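PDB 4CP6: choline binding protein PCPA from Streptococcus pneumoniae, which probably attaches to choline on the pneumococcal surface as a choline-binding protein, presenting a leucine-rich-repeat region studied as a vaccine antigen. Local coordinates for residues 105-110 and 126-131; 271-276 and 294-299; 283-288 and 306-311; 315-320 and 338-343. All coordinates share one frame; numbering follows the deposited sequence. Where two conformers were deposited one is given.

Contact 1 (105-110 and 126-131); sequences KKIQKK and SQLEKI
The flat groups that meet across this contact are chiefly the carboxylate of E129 and the carbonyls of K105 and K130. The E129 carboxylate turns OE1 to the lysine: K105 CE lies 3.4 Å from E129 OE1, whereas K105 NZ is 4.0 Å from it, a long salt bridge. With CG anti to the backbone N in both (chi1 -164° in K105), the extended chains lie alongside each other and point the same way. Lysine suits such a place, because its methylenes can lie along the glutamate before the charge reaches out. At the K105 carbonyl the donor stands above the plane: E129 N binds K105 O at 2.9 Å, 35° out of it, and K130 N adds a weak bond to the same oxygen. I107 N binds K130 O at 3.0 Å. These bonds set K106 beside K130 and I107 beside I131 in parallel register. K106 and K130 point to one face, where both ammonium groups donate to one water, which should ease their like charges. The isoleucines point to the other, buried face, and I107 CG1 rests 3.9 Å from L128 CD1. In this leucine-rich-repeat region strand 106-107 lies between strands 69-76 and 130-131, with backbone bonds from K105 to T74 and from K106 to V76. Strand 130-131 in turn pairs with 152-153, and S149 OG hydrogen-bonds with the carbonyls of S126 and L128 just before it.

Contact 2 (271-276 and 294-299); sequences LKKLEL and LEEISL
Backbone hydrogen bonds join L274 and L276 to the next coil of the leucine-rich repeats, where strands 273-275 and 296-298 run parallel with their axes 4.8 Å apart. L274 N binds E296 O, S298 N binds L274 O at 2.9 Å, and L276 N binds S298 O. At the entrance to the pair one oxygen serves two donors: E295 N is 2.8 Å and E296 N 3.2 Å from K272 O.

The apolar contacts lie on the face that carries L274 and I297. Leucine's methyls suit this core by reaching across between coils: L294 CD1 meets L274 CB at 3.8 Å, while L274 CD2 touches I297 CD1 at 3.9 Å. Further along, L276 CD1 meets L299 CD2 at 3.8 Å, and F288 covers L274 and I297 from within the fold.

Charged contacts are looser. K272 and E295 both hold CG anti to the carbonyl carbon (chi1 -63° and -68°), which lays the two chains alongside each other. Their charges remain 4.6 Å apart (K272 NZ to E295 OE2), and a water accepts from the lysine and donates to the glutamate. Cohesion thus probably rests mostly on backbone bonds and inward aliphatic groups, K272 and E295 being joined through water, while K273 and E296 lie near each other without a salt bridge.

Contact 3 (283-288 and 306-311); sequences IGTFAF and IERLAF
I283 passes its carbonyl to E307, with E307 N 3.0 Å from I283 O, in a stack of two successive leucine-rich-repeat coils whose matching corners are type II beta turns, G284 to A287 and E307 to A310. The side chain of I283 faces inward, and its CG2 meets the methyl of A310, a residue small enough to sit beneath the branched neighbour. G284 CA lies close to E307 OE1, and that carboxylate oxygen also takes a weak bond from T285 N. T285 has its OG1 anti to the backbone N (chi1 -170°), which directs the hydroxyl to the next coil: OG1 donates to R308 O at 2.6 Å. The same oxygen accepts F286 N at 3.0 Å, so R308 O is gripped twice. A water that donates to T285 OG1 accepts from R308 NH1.

F286 takes the third turn position with positive phi (57°), as does L309 in its own turn. L309 CB sits over one face of the F286 ring, 4.0 Å from its centroid, in a CH-pi contact; R308 NH1 lies at the ring's edge, and the guanidinium plane is turned 73° from the ring. F286 also stacks with Y263 of the preceding coil. A287 closes its turn through G284 O. F288, whose large apolar ring suits the interior, donates its backbone N to A310 O at 2.9 Å, and its ring lies obliquely to that of F311, with F288 CD2 3.5 Å from F311 CE1.

Contact 4 (315-320 and 338-343); sequences LELKEL and PKLKSL
L320 and L343 pair in parallel, with L320 N bonded to S342 O at 3.1 Å, while just upstream K341 N reaches K318 O at 2.8 Å. Ahead of the strands, E316 and K339 make a salt bridge. The glutamate bends at chi2 (-69°), swinging its carboxylate back to the extended lysine beside it; K339 NZ meets E316 OE1 at 2.9 Å on its syn side and has a weaker bond to OE2, with a water nearby that donates to OE2. At the surface-facing start, L315 CD2 rests on P338 CG at 3.9 Å.

Leucines supply the inner side. L340 CD1 lies against the backbone of E319, and L343 CD1 touches L320 CB at 3.8 Å; M334 packs on both leucines and F311 on L320. On the other face E319 CG passes close to S342 CB, a small side chain suited to this place; a water donates to E319 OE2 at 2.7 Å and hydrogen-bonds to S342 OG.

Polar matching is uneven. The buried S342 N has no hydrogen-bond partner, a probable cost, whereas the E316–K339 pair balances its own charge. K318 NZ and K341 NZ, 5.5 Å apart, are like charges that exposure to solvent probably makes tolerable, and K318 also has a long, weak ion pair with E295.

From the N terminus, contact 1 comes first, closing a loop of 15 residues within the earlier repeat range; its centre is about 34 to 47 Å from those of the others, with no touch. The later three share one repeat range. Contacts 2 and 3 each span 17 residues and cross, since 283-288 lies between the segments of contact 2 and 294-299 between those of contact 3: one pair of coils is joined at strands and again at turns, I283 meeting L276 and L299. Contact 4, again closing a loop of 17 residues, follows both in series, binding the next pair; E295 O probably accepts from K318 N, and F311 meets L317 in the shared interior.

Contact 1 (105-110 and 126-131)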
loop_
_atom_site.group_PDB
_atom_site.type_symbol
_atom_site.label_atom_id
_atom_site.label_comp_id
_atom_site.label_asym_id
_atom_site.label_seq_id
_atom_site.Cartn_x
_atom_site.Cartn_y
_atom_site.Cartn_z
ATOM N N LYS A 105 -13.352 -23.221 -3.235
ATOM C CA LYS A 105 -13.750 -22.104 -4.085
ATOM C C LYS A 105 -13.496 -20.743 -3.421
ATOM O O LYS A 105 -13.419 -19.742 -4.121
ATOM C CB LYS A 105 -15.232 -22.222 -4.454
ATOM C CG LYS A 105 -15.590 -21.316 -5.641
ATOM C CD LYS A 105 -16.924 -21.691 -6.263
ATOM C CE LYS A 105 -17.307 -20.720 -7.355
ATOM N NZ LYS A 105 -18.415 -21.239 -8.206
ATOM N N LYS A 106 -13.435 -20.684 -2.086
ATOM C CA LYS A 106 -13.237 -19.419 -1.393
ATOM C C LYS A 106 -12.375 -19.621 -0.187
ATOM O O LYS A 106 -12.550 -20.605 0.536
ATOM C CB LYS A 106 -14.594 -18.843 -0.962
ATOM C CG LYS A 106 -14.499 -17.472 -0.298
ATOM C CD LYS A 106 -15.760 -16.643 -0.449
ATOM C CE LYS A 106 -16.897 -17.136 0.404
ATOM N NZ LYS A 106 -18.023 -16.159 0.463
ATOM N N ILE A 107 -11.477 -18.690 0.065
ATOM C CA ILE A 107 -10.697 -18.584 1.295
ATOM C C ILE A 107 -11.279 -17.362 1.991
ATOM O O ILE A 107 -11.195 -16.239 1.471
ATOM C CB ILE A 107 -9.182 -18.473 1.065
ATOM C CG1 ILE A 107 -8.639 -19.802 0.468
ATOM C CG2 ILE A 107 -8.497 -18.145 2.419
ATOM C CD1 ILE A 107 -7.194 -19.706 -0.137
ATOM N N GLN A 108 -11.966 -17.576 3.100
ATOM C CA GLN A 108 -12.592 -16.503 3.866
ATOM C C GLN A 108 -11.549 -15.587 4.514
ATOM O O GLN A 108 -10.352 -15.906 4.565
ATOM C CB GLN A 108 -13.518 -17.090 4.939
ATOM C CG GLN A 108 -14.750 -17.766 4.331
ATOM C CD GLN A 108 -15.591 -18.512 5.338
ATOM O OE1 GLN A 108 -16.378 -19.436 4.982
ATOM N NE2 GLN A 108 -15.447 -18.156 6.598
ATOM N N LYS A 109 -12.017 -14.446 5.044
ATOM C CA LYS A 109 -11.106 -13.473 5.655
ATOM C C LYS A 109 -10.253 -14.124 6.728
ATOM O O LYS A 109 -10.761 -14.933 7.520
ATOM C CB LYS A 109 -11.849 -12.258 6.247
ATOM C CG LYS A 109 -12.952 -12.592 7.219
ATOM C CD LYS A 109 -13.724 -11.337 7.619
ATOM C CE LYS A 109 -14.669 -11.684 8.739
ATOM N NZ LYS A 109 -15.222 -10.468 9.393
ATOM N N LYS A 110 -8.952 -13.828 6.731
ATOM C CA LYS A 110 -8.034 -14.370 7.741
ATOM C C LYS A 110 -8.008 -15.898 7.764
ATOM O O LYS A 110 -7.616 -16.487 8.784
ATOM C CB LYS A 110 -8.367 -13.776 9.128
ATOM C CG LYS A 110 -8.011 -12.288 9.171
ATOM C CD LYS A 110 -8.098 -11.682 10.532
ATOM C CE LYS A 110 -7.464 -10.314 10.445
ATOM N NZ LYS A 110 -7.357 -9.698 11.805
ATOM N N SER A 126 -7.689 -26.276 -9.692
ATOM C CA SER A 126 -8.264 -25.465 -8.613
ATOM C C SER A 126 -9.533 -24.730 -9.043
ATOM O O SER A 126 -9.638 -24.193 -10.163
ATOM C CB SER A 126 -7.237 -24.457 -8.102
ATOM O OG SER A 126 -7.837 -23.617 -7.125
ATOM N N GLN A 127 -10.489 -24.667 -8.143
ATOM C CA GLN A 127 -11.724 -23.942 -8.326
ATOM C C GLN A 127 -11.707 -22.627 -7.525
ATOM O O GLN A 127 -12.734 -21.966 -7.445
ATOM C CB GLN A 127 -12.904 -24.807 -7.880
ATOM C CG GLN A 127 -13.002 -26.094 -8.710
ATOM C CD GLN A 127 -13.989 -27.046 -8.105
ATOM O OE1 GLN A 127 -13.715 -28.242 -7.929
ATOM N NE2 GLN A 127 -15.156 -26.547 -7.782
ATOM N N LEU A 128 -10.547 -22.262 -6.958
ATOM C CA LEU A 128 -10.440 -21.078 -6.099
ATOM C C LEU A 128 -10.825 -19.809 -6.867
ATOM O O LEU A 128 -10.126 -19.458 -7.820
ATOM C CB LEU A 128 -9.044 -20.952 -5.500
ATOM C CG LEU A 128 -8.863 -19.747 -4.572
ATOM C CD1 LEU A 128 -9.688 -19.908 -3.271
ATOM C CD2 LEU A 128 -7.420 -19.524 -4.279
ATOM N N GLU A 129 -11.881 -19.123 -6.447
ATOM C CA GLU A 129 -12.351 -17.914 -7.123
ATOM C C GLU A 129 -12.027 -16.645 -6.330
ATOM O O GLU A 129 -11.793 -15.591 -6.958
ATOM C CB GLU A 129 -13.870 -18.034 -7.341
ATOM C CG GLU A 129 -14.532 -16.859 -8.045
ATOM C CD GLU A 129 -16.030 -17.021 -8.189
ATOM O OE1 GLU A 129 -16.456 -17.869 -9.006
ATOM O OE2 GLU A 129 -16.774 -16.332 -7.457
ATOM N N LYS A 130 -12.075 -16.722 -4.983
ATOM C CA LYS A 130 -11.892 -15.523 -4.163
ATOM C C LYS A 130 -10.979 -15.813 -2.979
ATOM O O LYS A 130 -11.169 -16.823 -2.299
ATOM C CB LYS A 130 -13.256 -15.045 -3.575
ATOM C CG LYS A 130 -14.321 -14.607 -4.589
ATOM C CD LYS A 130 -15.609 -14.125 -3.868
ATOM C CE LYS A 130 -16.667 -13.658 -4.852
ATOM N NZ LYS A 130 -17.895 -13.169 -4.137
ATOM N N ILE A 131 -10.018 -14.919 -2.734
ATOM C CA ILE A 131 -9.200 -14.896 -1.536
ATOM C C ILE A 131 -9.688 -13.619 -0.843
ATOM O O ILE A 131 -9.468 -12.513 -1.362
ATOM C CB ILE A 131 -7.682 -14.835 -1.848
ATOM C CG1 ILE A 131 -7.203 -16.126 -2.515
ATOM C CG2 ILE A 131 -6.882 -14.557 -0.549
ATOM C CD1 ILE A 131 -5.739 -16.029 -3.035
HETATM O O HOH W 1 -18.676 -15.100 -2.067
#

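Contact 2 (271-276 and 294-299)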
loop_
_atom_site.group_PDB
_atom_site.type_symbol
_atom_site.label_atom_id
_atom_site.label_comp_id
_atom_site.label_asym_id
_atom_site.label_seq_id
_atom_site.Cartn_x
_atom_site.Cartn_y
_atom_site.Cartn_z
ATOM N N LEU A 271 16.094 7.164 -6.250
ATOM C CA LEU A 271 15.867 8.354 -7.045
ATOM C C LEU A 271 16.399 9.633 -6.386
ATOM O O LEU A 271 16.032 9.928 -5.253
ATOM C CB LEU A 271 14.346 8.453 -7.301
ATOM C CG LEU A 271 13.874 9.495 -8.275
ATOM C CD1 LEU A 271 14.467 9.269 -9.683
ATOM C CD2 LEU A 271 12.359 9.489 -8.376
ATOM N N LYS A 272 17.195 10.428 -7.128
ATOM C CA LYS A 272 17.738 11.685 -6.629
ATOM C C LYS A 272 17.110 12.891 -7.269
ATOM O O LYS A 272 17.014 13.927 -6.619
ATOM C CB LYS A 272 19.270 11.755 -6.883
ATOM C CG LYS A 272 20.068 10.684 -6.148
ATOM C CD LYS A 272 21.592 10.825 -6.418
ATOM C CE LYS A 272 22.342 9.922 -5.464
ATOM N NZ LYS A 272 23.829 10.040 -5.604
ATOM N N LYS A 273 16.700 12.812 -8.549
ATOM C CA LYS A 273 16.142 13.955 -9.247
ATOM C C LYS A 273 14.855 13.537 -9.940
ATOM O O LYS A 273 14.861 12.575 -10.716
ATOM C CB LYS A 273 17.177 14.493 -10.260
ATOM C CG LYS A 273 16.683 15.668 -11.104
ATOM C CD LYS A 273 17.792 16.223 -11.989
ATOM C CE LYS A 273 17.246 17.281 -12.920
ATOM N NZ LYS A 273 18.274 17.762 -13.875
ATOM N N LEU A 274 13.772 14.243 -9.651
ATOM C CA LEU A 274 12.475 13.927 -10.239
ATOM C C LEU A 274 11.932 15.155 -10.912
ATOM O O LEU A 274 11.829 16.228 -10.289
ATOM C CB LEU A 274 11.532 13.438 -9.146
ATOM C CG LEU A 274 10.090 13.151 -9.553
ATOM C CD1 LEU A 274 10.016 12.062 -10.668
ATOM C CD2 LEU A 274 9.312 12.682 -8.354
ATOM N N GLU A 275 11.626 15.033 -12.207
ATOM C CA GLU A 275 11.020 16.142 -12.921
ATOM C C GLU A 275 9.590 15.805 -13.232
ATOM O O GLU A 275 9.358 14.816 -13.937
ATOM C CB GLU A 275 11.781 16.497 -14.199
ATOM C CG GLU A 275 13.057 17.248 -13.884
ATOM C CD GLU A 275 13.812 17.602 -15.138
ATOM O OE1 GLU A 275 14.468 16.696 -15.697
ATOM O OE2 GLU A 275 13.636 18.739 -15.630
ATOM N N LEU A 276 8.642 16.548 -12.659
ATOM C CA LEU A 276 7.223 16.343 -12.953
ATOM C C LEU A 276 6.868 17.154 -14.172
ATOM O O LEU A 276 7.551 18.139 -14.524
ATOM C CB LEU A 276 6.324 16.658 -11.762
ATOM C CG LEU A 276 6.668 15.877 -10.489
ATOM C CD1 LEU A 276 5.742 16.237 -9.368
ATOM C CD2 LEU A 276 6.600 14.375 -10.705
ATOM N N LEU A 294 15.861 11.463 -2.618
ATOM C CA LEU A 294 15.361 12.558 -3.441
ATOM C C LEU A 294 16.007 13.872 -3.030
ATOM O O LEU A 294 15.879 14.260 -1.872
ATOM C CB LEU A 294 13.832 12.645 -3.339
ATOM C CG LEU A 294 13.156 13.636 -4.265
ATOM C CD1 LEU A 294 13.264 13.187 -5.749
ATOM C CD2 LEU A 294 11.689 13.822 -3.862
ATOM N N GLU A 295 16.724 14.519 -3.948
ATOM C CA GLU A 295 17.430 15.773 -3.662
ATOM C C GLU A 295 16.707 16.950 -4.259
ATOM O O GLU A 295 16.744 18.060 -3.720
ATOM C CB GLU A 295 18.850 15.722 -4.249
ATOM C CG GLU A 295 19.748 14.723 -3.537
ATOM C CD GLU A 295 21.135 14.554 -4.126
ATOM O OE1 GLU A 295 21.433 15.223 -5.142
ATOM O OE2 GLU A 295 21.893 13.696 -3.616
ATOM N N GLU A 296 16.107 16.725 -5.439
ATOM C CA GLU A 296 15.444 17.776 -6.171
ATOM C C GLU A 296 14.197 17.275 -6.849
ATOM O O GLU A 296 14.164 16.170 -7.361
ATOM C CB GLU A 296 16.378 18.457 -7.190
ATOM C CG GLU A 296 17.296 17.552 -7.965
ATOM C CD GLU A 296 18.313 18.315 -8.795
ATOM O OE1 GLU A 296 17.904 19.196 -9.587
ATOM O OE2 GLU A 296 19.521 18.015 -8.664
ATOM N N ILE A 297 13.160 18.101 -6.804
ATOM C CA ILE A 297 11.893 17.803 -7.448
ATOM C C ILE A 297 11.388 19.025 -8.160
ATOM O O ILE A 297 11.371 20.106 -7.564
ATOM C CB ILE A 297 10.876 17.211 -6.459
ATOM C CG1 ILE A 297 9.598 16.755 -7.220
ATOM C CG2 ILE A 297 10.543 18.207 -5.325
ATOM C CD1 ILE A 297 8.693 16.028 -6.400
ATOM N N SER A 298 10.994 18.894 -9.437
ATOM C CA SER A 298 10.448 20.026 -10.169
ATOM C C SER A 298 8.918 19.909 -10.134
ATOM O O SER A 298 8.380 18.881 -10.582
ATOM C CB SER A 298 10.952 20.031 -11.608
ATOM O OG SER A 298 10.379 21.114 -12.316
ATOM N N LEU A 299 8.230 20.921 -9.598
ATOM C CA LEU A 299 6.770 20.929 -9.485
ATOM C C LEU A 299 6.209 21.872 -10.533
ATOM O O LEU A 299 6.678 23.003 -10.664
ATOM C CB LEU A 299 6.358 21.407 -8.092
ATOM C CG LEU A 299 6.910 20.557 -6.919
ATOM C CD1 LEU A 299 6.512 21.189 -5.583
ATOM C CD2 LEU A 299 6.418 19.108 -7.005
HETATM O O HOH W 2 24.338 12.739 -4.261
HETATM O O HOH W 3 7.888 20.847 -13.315
#

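Contact 3 (283-288 and 306-311)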
loop_
_atom_site.group_PDB
_atom_site.type_symbol
_atom_site.label_atom_id
_atom_site.label_comp_id
_atom_site.label_asym_id
_atom_site.label_seq_id
_atom_site.Cartn_x
_atom_site.Cartn_y
_atom_site.Cartn_z
ATOM N N ILE A 283 -0.778 15.475 -6.482
ATOM C CA ILE A 283 0.192 14.592 -5.844
ATOM C C ILE A 283 -0.524 13.956 -4.646
ATOM O O ILE A 283 -0.938 14.669 -3.713
ATOM C CB ILE A 283 1.452 15.364 -5.402
ATOM C CG1 ILE A 283 2.172 15.910 -6.645
ATOM C CG2 ILE A 283 2.360 14.495 -4.534
ATOM C CD1 ILE A 283 3.309 16.878 -6.329
ATOM N N GLY A 284 -0.683 12.630 -4.695
ATOM C CA GLY A 284 -1.411 11.869 -3.681
ATOM C C GLY A 284 -0.768 11.837 -2.313
ATOM O O GLY A 284 0.433 12.085 -2.160
ATOM N N THR A 285 -1.547 11.403 -1.318
ATOM C CA THR A 285 -1.063 11.331 0.058
ATOM C C THR A 285 0.145 10.376 0.159
ATOM O O THR A 285 0.177 9.318 -0.481
ATOM C CB THR A 285 -2.231 11.032 1.026
ATOM O OG1 THR A 285 -1.784 11.184 2.371
ATOM C CG2 THR A 285 -2.767 9.619 0.868
ATOM N N PHE A 286 1.160 10.746 0.978
ATOM C CA PHE A 286 2.379 9.964 1.157
ATOM C C PHE A 286 3.110 9.697 -0.156
ATOM O O PHE A 286 3.918 8.754 -0.217
ATOM C CB PHE A 286 2.080 8.648 1.887
ATOM C CG PHE A 286 1.687 8.767 3.340
ATOM C CD1 PHE A 286 0.385 9.092 3.695
ATOM C CD2 PHE A 286 2.609 8.502 4.347
ATOM C CE1 PHE A 286 0.017 9.185 5.037
ATOM C CE2 PHE A 286 2.243 8.605 5.690
ATOM C CZ PHE A 286 0.954 8.952 6.020
ATOM N N ALA A 287 2.869 10.506 -1.222
ATOM C CA ALA A 287 3.500 10.153 -2.492
ATOM C C ALA A 287 5.006 9.971 -2.382
ATOM O O ALA A 287 5.526 9.026 -2.980
ATOM C CB ALA A 287 3.185 11.182 -3.559
ATOM N N PHE A 288 5.716 10.868 -1.666
ATOM C CA PHE A 288 7.174 10.773 -1.562
ATOM C C PHE A 288 7.603 10.406 -0.169
ATOM O O PHE A 288 8.779 10.616 0.185
ATOM C CB PHE A 288 7.870 12.061 -2.051
ATOM C CG PHE A 288 7.312 12.622 -3.332
ATOM C CD1 PHE A 288 7.439 11.923 -4.528
ATOM C CD2 PHE A 288 6.639 13.836 -3.340
ATOM C CE1 PHE A 288 6.892 12.436 -5.708
ATOM C CE2 PHE A 288 6.097 14.346 -4.524
ATOM C CZ PHE A 288 6.204 13.615 -5.685
ATOM N N ILE A 306 -1.721 19.066 -3.341
ATOM C CA ILE A 306 -0.646 18.290 -2.738
ATOM C C ILE A 306 -1.226 17.746 -1.444
ATOM O O ILE A 306 -1.503 18.511 -0.522
ATOM C CB ILE A 306 0.648 19.074 -2.491
ATOM C CG1 ILE A 306 1.074 19.862 -3.722
ATOM C CG2 ILE A 306 1.758 18.110 -2.042
ATOM C CD1 ILE A 306 2.310 20.758 -3.439
ATOM N N GLU A 307 -1.439 16.422 -1.366
ATOM C CA GLU A 307 -2.111 15.808 -0.237
ATOM C C GLU A 307 -1.231 15.568 0.974
ATOM O O GLU A 307 -0.007 15.772 0.949
ATOM C CB GLU A 307 -2.797 14.502 -0.685
ATOM C CG GLU A 307 -3.871 14.690 -1.742
ATOM C CD GLU A 307 -4.696 13.442 -2.012
ATOM O OE1 GLU A 307 -4.204 12.295 -1.839
ATOM O OE2 GLU A 307 -5.861 13.628 -2.423
ATOM N N ARG A 308 -1.876 15.106 2.041
ATOM C CA ARG A 308 -1.264 14.852 3.327
ATOM C C ARG A 308 0.035 14.063 3.259
ATOM O O ARG A 308 0.097 13.015 2.617
ATOM C CB ARG A 308 -2.288 14.136 4.233
ATOM C CG ARG A 308 -1.736 13.586 5.553
ATOM C CD ARG A 308 -2.860 13.195 6.515
ATOM N NE ARG A 308 -2.307 12.692 7.782
ATOM C CZ ARG A 308 -2.109 11.416 8.093
ATOM N NH1 ARG A 308 -2.406 10.460 7.222
ATOM N NH2 ARG A 308 -1.620 11.085 9.287
ATOM N N LEU A 309 1.067 14.566 3.907
ATOM C CA LEU A 309 2.351 13.896 4.060
ATOM C C LEU A 309 2.946 13.478 2.730
ATOM O O LEU A 309 3.683 12.496 2.664
ATOM C CB LEU A 309 2.282 12.739 5.084
ATOM C CG LEU A 309 2.052 13.227 6.534
ATOM C CD1 LEU A 309 1.501 12.102 7.417
ATOM C CD2 LEU A 309 3.341 13.789 7.108
ATOM N N ALA A 310 2.746 14.296 1.692
ATOM C CA ALA A 310 3.372 13.978 0.401
ATOM C C ALA A 310 4.911 14.098 0.516
ATOM O O ALA A 310 5.634 13.315 -0.092
ATOM C CB ALA A 310 2.865 14.937 -0.678
ATOM N N PHE A 311 5.393 15.094 1.275
ATOM C CA PHE A 311 6.810 15.328 1.530
ATOM C C PHE A 311 7.033 14.998 2.991
ATOM O O PHE A 311 6.724 15.808 3.868
ATOM C CB PHE A 311 7.187 16.783 1.212
ATOM C CG PHE A 311 7.024 17.097 -0.255
ATOM C CD1 PHE A 311 7.970 16.671 -1.180
ATOM C CD2 PHE A 311 5.943 17.828 -0.703
ATOM C CE1 PHE A 311 7.833 16.981 -2.537
ATOM C CE2 PHE A 311 5.797 18.119 -2.071
ATOM C CZ PHE A 311 6.756 17.708 -2.963
HETATM O O HOH W 4 -3.327 10.377 4.445
#

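Contact 4 (315-320 and 338-343)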
loop_
_atom_site.group_PDB
_atom_site.type_symbol
_atom_site.label_atom_id
_atom_site.label_comp_id
_atom_site.label_asym_id
_atom_site.label_seq_id
_atom_site.Cartn_x
_atom_site.Cartn_y
_atom_site.Cartn_z
ATOM N N LEU A 315 14.967 12.606 3.446
ATOM C CA LEU A 315 16.234 12.855 4.147
ATOM C C LEU A 315 17.246 13.690 3.373
ATOM O O LEU A 315 18.104 14.325 4.015
ATOM C CB LEU A 315 16.865 11.537 4.585
ATOM C CG LEU A 315 16.032 10.609 5.469
ATOM C CD1 LEU A 315 16.860 9.385 5.894
ATOM C CD2 LEU A 315 15.490 11.335 6.714
ATOM N N GLU A 316 17.149 13.725 2.029
ATOM C CA GLU A 316 18.100 14.466 1.213
ATOM C C GLU A 316 17.528 15.623 0.430
ATOM O O GLU A 316 18.240 16.254 -0.353
ATOM C CB GLU A 316 18.834 13.513 0.251
ATOM C CG GLU A 316 19.702 12.485 0.947
ATOM C CD GLU A 316 20.948 12.977 1.659
ATOM O OE1 GLU A 316 21.477 14.052 1.307
ATOM O OE2 GLU A 316 21.404 12.249 2.565
ATOM N N LEU A 317 16.210 15.919 0.594
ATOM C CA LEU A 317 15.612 16.978 -0.217
ATOM C C LEU A 317 16.184 18.329 0.124
ATOM O O LEU A 317 16.094 18.746 1.278
ATOM C CB LEU A 317 14.090 16.917 -0.053
ATOM C CG LEU A 317 13.254 17.902 -0.843
ATOM C CD1 LEU A 317 13.407 17.691 -2.319
ATOM C CD2 LEU A 317 11.803 17.784 -0.412
ATOM N N LYS A 318 16.749 19.040 -0.862
ATOM C CA LYS A 318 17.473 20.280 -0.568
ATOM C C LYS A 318 16.665 21.551 -0.628
ATOM O O LYS A 318 17.020 22.523 0.045
ATOM C CB LYS A 318 18.678 20.426 -1.519
ATOM C CG LYS A 318 19.638 19.231 -1.497
ATOM C CD LYS A 318 20.742 19.387 -2.567
ATOM C CE LYS A 318 21.745 18.253 -2.509
ATOM N NZ LYS A 318 22.913 18.485 -3.396
ATOM N N GLU A 319 15.610 21.574 -1.448
ATOM C CA GLU A 319 14.813 22.779 -1.663
ATOM C C GLU A 319 13.468 22.349 -2.151
ATOM O O GLU A 319 13.336 21.251 -2.709
ATOM C CB GLU A 319 15.493 23.646 -2.760
ATOM C CG GLU A 319 14.818 24.973 -3.064
ATOM C CD GLU A 319 15.500 25.861 -4.087
ATOM O OE1 GLU A 319 16.503 25.421 -4.691
ATOM O OE2 GLU A 319 15.022 27.003 -4.288
ATOM N N LEU A 320 12.461 23.219 -1.961
ATOM C CA LEU A 320 11.139 22.989 -2.515
ATOM C C LEU A 320 10.624 24.300 -3.009
ATOM O O LEU A 320 10.633 25.290 -2.260
ATOM C CB LEU A 320 10.144 22.434 -1.484
ATOM C CG LEU A 320 9.991 20.947 -1.380
ATOM C CD1 LEU A 320 9.140 20.570 -0.175
ATOM C CD2 LEU A 320 9.403 20.362 -2.678
ATOM N N PRO A 338 15.078 17.033 6.829
ATOM C CA PRO A 338 16.257 17.519 7.565
ATOM C C PRO A 338 17.349 18.218 6.776
ATOM O O PRO A 338 18.218 18.857 7.409
ATOM C CB PRO A 338 16.795 16.275 8.238
ATOM C CG PRO A 338 16.304 15.109 7.385
ATOM C CD PRO A 338 14.927 15.564 6.944
ATOM N N LYS A 339 17.332 18.114 5.429
ATOM C CA LYS A 339 18.324 18.776 4.595
ATOM C C LYS A 339 17.704 19.873 3.757
ATOM O O LYS A 339 18.382 20.485 2.928
ATOM C CB LYS A 339 19.081 17.763 3.726
ATOM C CG LYS A 339 20.047 16.908 4.556
ATOM C CD LYS A 339 21.004 16.142 3.677
ATOM C CE LYS A 339 22.180 15.577 4.440
ATOM N NZ LYS A 339 23.131 14.874 3.516
ATOM N N LEU A 340 16.395 20.173 4.002
ATOM C CA LEU A 340 15.722 21.235 3.273
ATOM C C LEU A 340 16.332 22.574 3.675
ATOM O O LEU A 340 16.240 22.940 4.854
ATOM C CB LEU A 340 14.211 21.226 3.593
ATOM C CG LEU A 340 13.351 22.146 2.740
ATOM C CD1 LEU A 340 13.144 21.567 1.352
ATOM C CD2 LEU A 340 11.973 22.379 3.366
ATOM N N LYS A 341 16.959 23.290 2.740
ATOM C CA LYS A 341 17.585 24.574 3.025
ATOM C C LYS A 341 16.668 25.747 2.744
ATOM O O LYS A 341 16.752 26.796 3.395
ATOM C CB LYS A 341 18.860 24.697 2.154
ATOM C CG LYS A 341 19.951 23.701 2.507
ATOM C CD LYS A 341 21.213 23.890 1.640
ATOM C CE LYS A 341 21.108 23.198 0.296
ATOM N NZ LYS A 341 22.444 22.961 -0.316
ATOM N N SER A 342 15.763 25.581 1.772
ATOM C CA SER A 342 14.926 26.673 1.358
ATOM C C SER A 342 13.568 26.185 0.910
ATOM O O SER A 342 13.482 25.132 0.265
ATOM C CB SER A 342 15.601 27.383 0.181
ATOM O OG SER A 342 14.888 28.532 -0.241
ATOM N N LEU A 343 12.538 26.991 1.176
ATOM C CA LEU A 343 11.179 26.751 0.702
ATOM C C LEU A 343 10.681 28.028 0.034
ATOM O O LEU A 343 10.818 29.118 0.622
ATOM C CB LEU A 343 10.252 26.343 1.876
ATOM C CG LEU A 343 8.768 26.339 1.532
ATOM C CD1 LEU A 343 8.443 25.139 0.626
ATOM C CD2 LEU A 343 7.909 26.269 2.801
HETATM O O HOH W 5 21.770 12.425 5.207
HETATM O O HOH W 6 13.264 27.594 -2.289
#